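Local coordinates for protein YHR177W (Saccharomyces cerevisiae, PDB 4M8B) that probably binds DNA as a fungal transcription factor, through the WOPR domain of the Gti1/Pac2 family that makes up this piece of the protein, at residues Thr147-Asp150 and Ile151-Ser155; Leu46-Pro49 and Gly50-Phe53. One frame throughout, in Å; residues are numbered along the deposited sequence.

Contact 1. Residues Thr147-Asp150 and Ile151-Ser155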
loop_
_atom_site.group_PDB
_atom_site.type_symbol
_atom_site.label_atom_id
_atom_site.label_comp_id
_atom_site.label_asym_id
_atom_site.label_seq_id
_atom_site.Cartn_x
_atom_site.Cartn_y
_atom_site.Cartn_z
ATOM N N THR C 147 -3.659 -6.020 8.297
ATOM C CA THR C 147 -4.179 -7.362 8.524
ATOM C C THR C 147 -5.679 -7.339 8.776
ATOM O O THR C 147 -6.214 -6.348 9.271
ATOM C CB THR C 147 -3.467 -8.045 9.706
ATOM O OG1 THR C 147 -3.946 -9.387 9.847
ATOM C CG2 THR C 147 -3.725 -7.280 10.991
ATOM N N GLU C 148 -6.346 -8.433 8.414
ATOM C CA GLU C 148 -7.781 -8.583 8.623
ATOM C C GLU C 148 -8.135 -8.277 10.075
ATOM O O GLU C 148 -9.109 -7.580 10.355
ATOM C CB GLU C 148 -8.216 -10.007 8.260
ATOM C CG GLU C 148 -7.737 -10.471 6.884
ATOM C CD GLU C 148 -7.980 -11.954 6.636
ATOM O OE1 GLU C 148 -7.628 -12.440 5.539
ATOM O OE2 GLU C 148 -8.519 -12.632 7.536
ATOM N N LYS C 149 -7.315 -8.794 10.983
ATOM C CA LYS C 149 -7.479 -8.590 12.417
ATOM C C LYS C 149 -7.563 -7.108 12.775
ATOM O O LYS C 149 -8.378 -6.707 13.605
ATOM C CB LYS C 149 -6.309 -9.243 13.158
ATOM C CG LYS C 149 -6.509 -9.428 14.651
ATOM C CD LYS C 149 -5.332 -10.187 15.246
ATOM C CE LYS C 149 -5.582 -10.588 16.689
ATOM N NZ LYS C 149 -4.444 -11.381 17.232
ATOM N N ASP C 150 -6.721 -6.299 12.138
ATOM C CA ASP C 150 -6.681 -4.863 12.402
ATOM C C ASP C 150 -7.894 -4.130 11.829
ATOM O O ASP C 150 -8.137 -2.968 12.155
ATOM C CB ASP C 150 -5.385 -4.250 11.859
ATOM C CG ASP C 150 -4.179 -4.562 12.729
ATOM O OD1 ASP C 150 -4.155 -5.638 13.362
ATOM O OD2 ASP C 150 -3.254 -3.726 12.786
ATOM N N ILE C 151 -8.647 -4.815 10.973
ATOM C CA ILE C 151 -9.877 -4.257 10.415
ATOM C C ILE C 151 -11.032 -4.421 11.405
ATOM O O ILE C 151 -11.905 -3.558 11.508
ATOM C CB ILE C 151 -10.241 -4.920 9.070
ATOM C CG1 ILE C 151 -9.082 -4.794 8.079
ATOM C CG2 ILE C 151 -11.512 -4.309 8.495
ATOM C CD1 ILE C 151 -8.736 -3.361 7.715
ATOM N N HIS C 152 -11.021 -5.534 12.132
ATOM C CA HIS C 152 -12.003 -5.792 13.178
ATOM C C HIS C 152 -11.763 -4.860 14.356
ATOM O O HIS C 152 -12.617 -4.049 14.713
ATOM C CB HIS C 152 -11.892 -7.239 13.663
ATOM C CG HIS C 152 -11.924 -8.256 12.566
ATOM N ND1 HIS C 152 -11.241 -9.449 12.640
ATOM C CD2 HIS C 152 -12.565 -8.263 11.372
ATOM C CE1 HIS C 152 -11.452 -10.147 11.537
ATOM N NE2 HIS C 152 -12.254 -9.449 10.753
ATOM N N GLN C 153 -10.585 -4.995 14.957
ATOM C CA GLN C 153 -10.218 -4.231 16.141
ATOM C C GLN C 153 -10.121 -2.739 15.845
ATOM O O GLN C 153 -10.370 -1.911 16.721
ATOM C CB GLN C 153 -8.888 -4.742 16.706
ATOM C CG GLN C 153 -8.878 -6.232 17.020
ATOM C CD GLN C 153 -7.534 -6.719 17.536
ATOM O OE1 GLN C 153 -6.570 -5.956 17.615
ATOM N NE2 GLN C 153 -7.466 -7.998 17.891
ATOM N N GLY C 154 -9.762 -2.403 14.610
ATOM C CA GLY C 154 -9.576 -1.016 14.224
ATOM C C GLY C 154 -8.410 -0.396 14.965
ATOM O O GLY C 154 -8.495 0.734 15.444
ATOM N N SER C 155 -7.314 -1.141 15.052
ATOM C CA SER C 155 -6.146 -0.719 15.820
ATOM C C SER C 155 -5.198 0.191 15.038
ATOM O O SER C 155 -4.292 0.794 15.613
ATOM C CB SER C 155 -5.391 -1.945 16.339
ATOM O OG SER C 155 -5.191 -2.892 15.307
#
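His152 lies with one face of its imidazole over the carbonyl oxygen of Glu148, which sits 3.5 Å above the ring plane and over its centre. The torsion that brings the ring there sets CG beside the backbone N and anti to the carbonyl carbon (chi1 -52°), which turns the imidazole back toward the preceding turn, onto Glu148 O. The same Glu148 oxygen accepts from two amides of the next turn: Ile151 N at 2.9 Å, and His152 N more weakly. Ile151 rests CB and CG1 against this part of the backbone, with CG1 3.5 Å from Thr147 O.

On another side of the helix, Lys149 and Gln153 cross obliquely. Lys149 starts with CG beside its carbonyl carbon (chi1 -165°) and runs extended, and the amide end of Gln153 meets its methylenes, NE2 lying 3.4 Å from Lys149 CE. The same two residues are joined by the i+4 backbone bond from Gln153 N to Lys149 O, 3.1 Å. Past the helix, Gly154 turns with positive phi and its N bonds weakly to Asp150 O. The chain then brings Ser155 OG to the Asp150 carboxylate, 3.2 Å from its CG.

This short surface helix, 148-153, directly follows strand 137-147. At its start the Glu148 backbone bonds to Gly117 of the adjoining antiparallel strand 113-128, and the Glu148 carboxylate forms a long, weak ion pair with Arg84 of strand 80-88.

Contact 2. Residues Leu46-Pro49 and Gly50-Phe53; sequences LVNP and GNIF
Leu46 brings its CD2 methyl to 3.6 Å from Phe53 CZ, the two side chains crossing at about a right angle. The carbonyl oxygen of Leu46 reaches the same ring in its plane, at the edge, 3.4 Å from CE1. Leu46 thus meets the phenyl group with both an apolar branch and a backbone oxygen.

That oxygen is also the acceptor for Asn51, whose ND2 donates to Leu46 O at 2.9 Å. The donor stands above the carbonyl plane, 58° out of it, and the bond is bent to 149° at the hydrogen. Asn51 CG lies beside its backbone N (chi1 -80°), which turns the carboxamide back across the turn toward Leu46. Both ends of this buried amide are engaged: one water donates to OD1 at 2.8 Å, and a second accepts from ND2 at 3.0 Å. Each water also accepts a weak bond from Asn48 ND2, joining the two asparagine side chains indirectly.

Asn51 N closes the turn by donating to Asn48 O at 3.1 Å. Between them, Pro49 and Gly50 occupy the corner positions; Gly50 has positive phi, as at the third position of a type II turn, where glycine is common. The second half of the turn, Gly50 and Asn51, makes backbone bonds to Tyr145 of strand 137-147, and the Phe53 ring meets that of Trp65.

The arrangement is a type II beta turn with proline and glycine at its corners, leading from helix 40-46 into strand 51-56 of the antiparallel sheet in the Gti1/Pac2 (WOPR) domain.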
loop_
_atom_site.group_PDB
_atom_site.type_symbol
_atom_site.label_atom_id
_atom_site.label_comp_id
_atom_site.label_asym_id
_atom_site.label_seq_id
_atom_site.Cartn_x
_atom_site.Cartn_y
_atom_site.Cartn_z
ATOM N N LEU C 46 9.676 -5.042 6.455
ATOM C CA LEU C 46 8.834 -4.116 5.770
ATOM C C LEU C 46 7.420 -4.312 6.094
ATOM O O LEU C 46 6.618 -3.450 6.099
ATOM C CB LEU C 46 8.954 -4.353 4.310
ATOM C CG LEU C 46 10.294 -4.063 3.738
ATOM C CD1 LEU C 46 10.230 -4.110 2.255
ATOM C CD2 LEU C 46 10.737 -2.709 4.173
ATOM N N VAL C 47 7.119 -5.534 6.312
ATOM C CA VAL C 47 5.859 -6.064 6.070
ATOM C C VAL C 47 4.966 -5.936 7.257
ATOM O O VAL C 47 3.982 -6.545 7.303
ATOM C CB VAL C 47 6.081 -7.473 5.558
ATOM C CG1 VAL C 47 5.685 -8.573 6.490
ATOM C CG2 VAL C 47 5.474 -7.626 4.222
ATOM N N ASN C 48 5.382 -5.193 8.243
ATOM C CA ASN C 48 4.613 -4.997 9.429
ATOM C C ASN C 48 3.361 -4.242 9.209
ATOM O O ASN C 48 3.337 -3.327 8.494
ATOM C CB ASN C 48 5.419 -4.238 10.407
ATOM C CG ASN C 48 6.552 -5.022 10.937
ATOM O OD1 ASN C 48 6.530 -6.195 10.929
ATOM N ND2 ASN C 48 7.531 -4.362 11.419
ATOM N N PRO C 49 2.256 -4.708 9.924
ATOM C CA PRO C 49 1.032 -3.941 9.745
ATOM C C PRO C 49 1.062 -2.507 10.148
ATOM O O PRO C 49 1.617 -2.212 11.116
ATOM C CB PRO C 49 0.114 -4.620 10.693
ATOM C CG PRO C 49 0.399 -5.981 10.435
ATOM C CD PRO C 49 1.811 -5.934 10.738
ATOM N N GLY C 50 0.426 -1.637 9.408
ATOM C CA GLY C 50 0.494 -0.213 9.670
ATOM C C GLY C 50 1.575 0.481 8.861
ATOM O O GLY C 50 1.584 1.708 8.744
ATOM N N ASN C 51 2.495 -0.300 8.308
ATOM C CA ASN C 51 3.564 0.256 7.486
ATOM C C ASN C 51 3.055 0.769 6.144
ATOM O O ASN C 51 2.356 0.061 5.417
ATOM C CB ASN C 51 4.670 -0.780 7.266
ATOM C CG ASN C 51 5.611 -0.888 8.449
ATOM O OD1 ASN C 51 5.338 -0.363 9.526
ATOM N ND2 ASN C 51 6.732 -1.568 8.248
ATOM N N ILE C 52 3.406 2.008 5.822
ATOM C CA ILE C 52 3.069 2.580 4.527
ATOM C C ILE C 52 4.340 3.060 3.846
ATOM O O ILE C 52 5.190 3.691 4.477
ATOM C CB ILE C 52 2.093 3.755 4.670
ATOM C CG1 ILE C 52 0.762 3.267 5.242
ATOM C CG2 ILE C 52 1.877 4.435 3.331
ATOM C CD1 ILE C 52 -0.232 4.377 5.515
ATOM N N PHE C 53 4.475 2.758 2.560
ATOM C CA PHE C 53 5.649 3.178 1.807
ATOM C C PHE C 53 5.245 3.963 0.577
ATOM O O PHE C 53 4.284 3.614 -0.108
ATOM C CB PHE C 53 6.478 1.967 1.371
ATOM C CG PHE C 53 6.992 1.140 2.511
ATOM C CD1 PHE C 53 6.237 0.098 3.024
ATOM C CD2 PHE C 53 8.235 1.395 3.064
ATOM C CE1 PHE C 53 6.712 -0.674 4.074
ATOM C CE2 PHE C 53 8.716 0.626 4.116
ATOM C CZ PHE C 53 7.952 -0.410 4.620
HETATM O O HOH W 1 6.764 -1.157 11.854
HETATM O O HOH W 2 9.172 -1.863 9.999
#

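Contact 2 is largely buried near the middle of the chain, whereas contact 1 lies at the surface, their centres about 14 Å apart. Strand 137-147 connects them: it pairs with strand 51-56, which contact 2 enters, and runs directly into the helix of contact 1. The two also touch, Asp150 OD2 lying 4.1 Å from Pro49 CB in plain packing. Residues 147-155 rely mainly on the backbone bonds of one short helix, several of them weak, with mostly exposed side chains alongside. Residues 46-53 instead combine a single turn bond with a side-chain amide, two waters and an apolar contact to an aromatic ring.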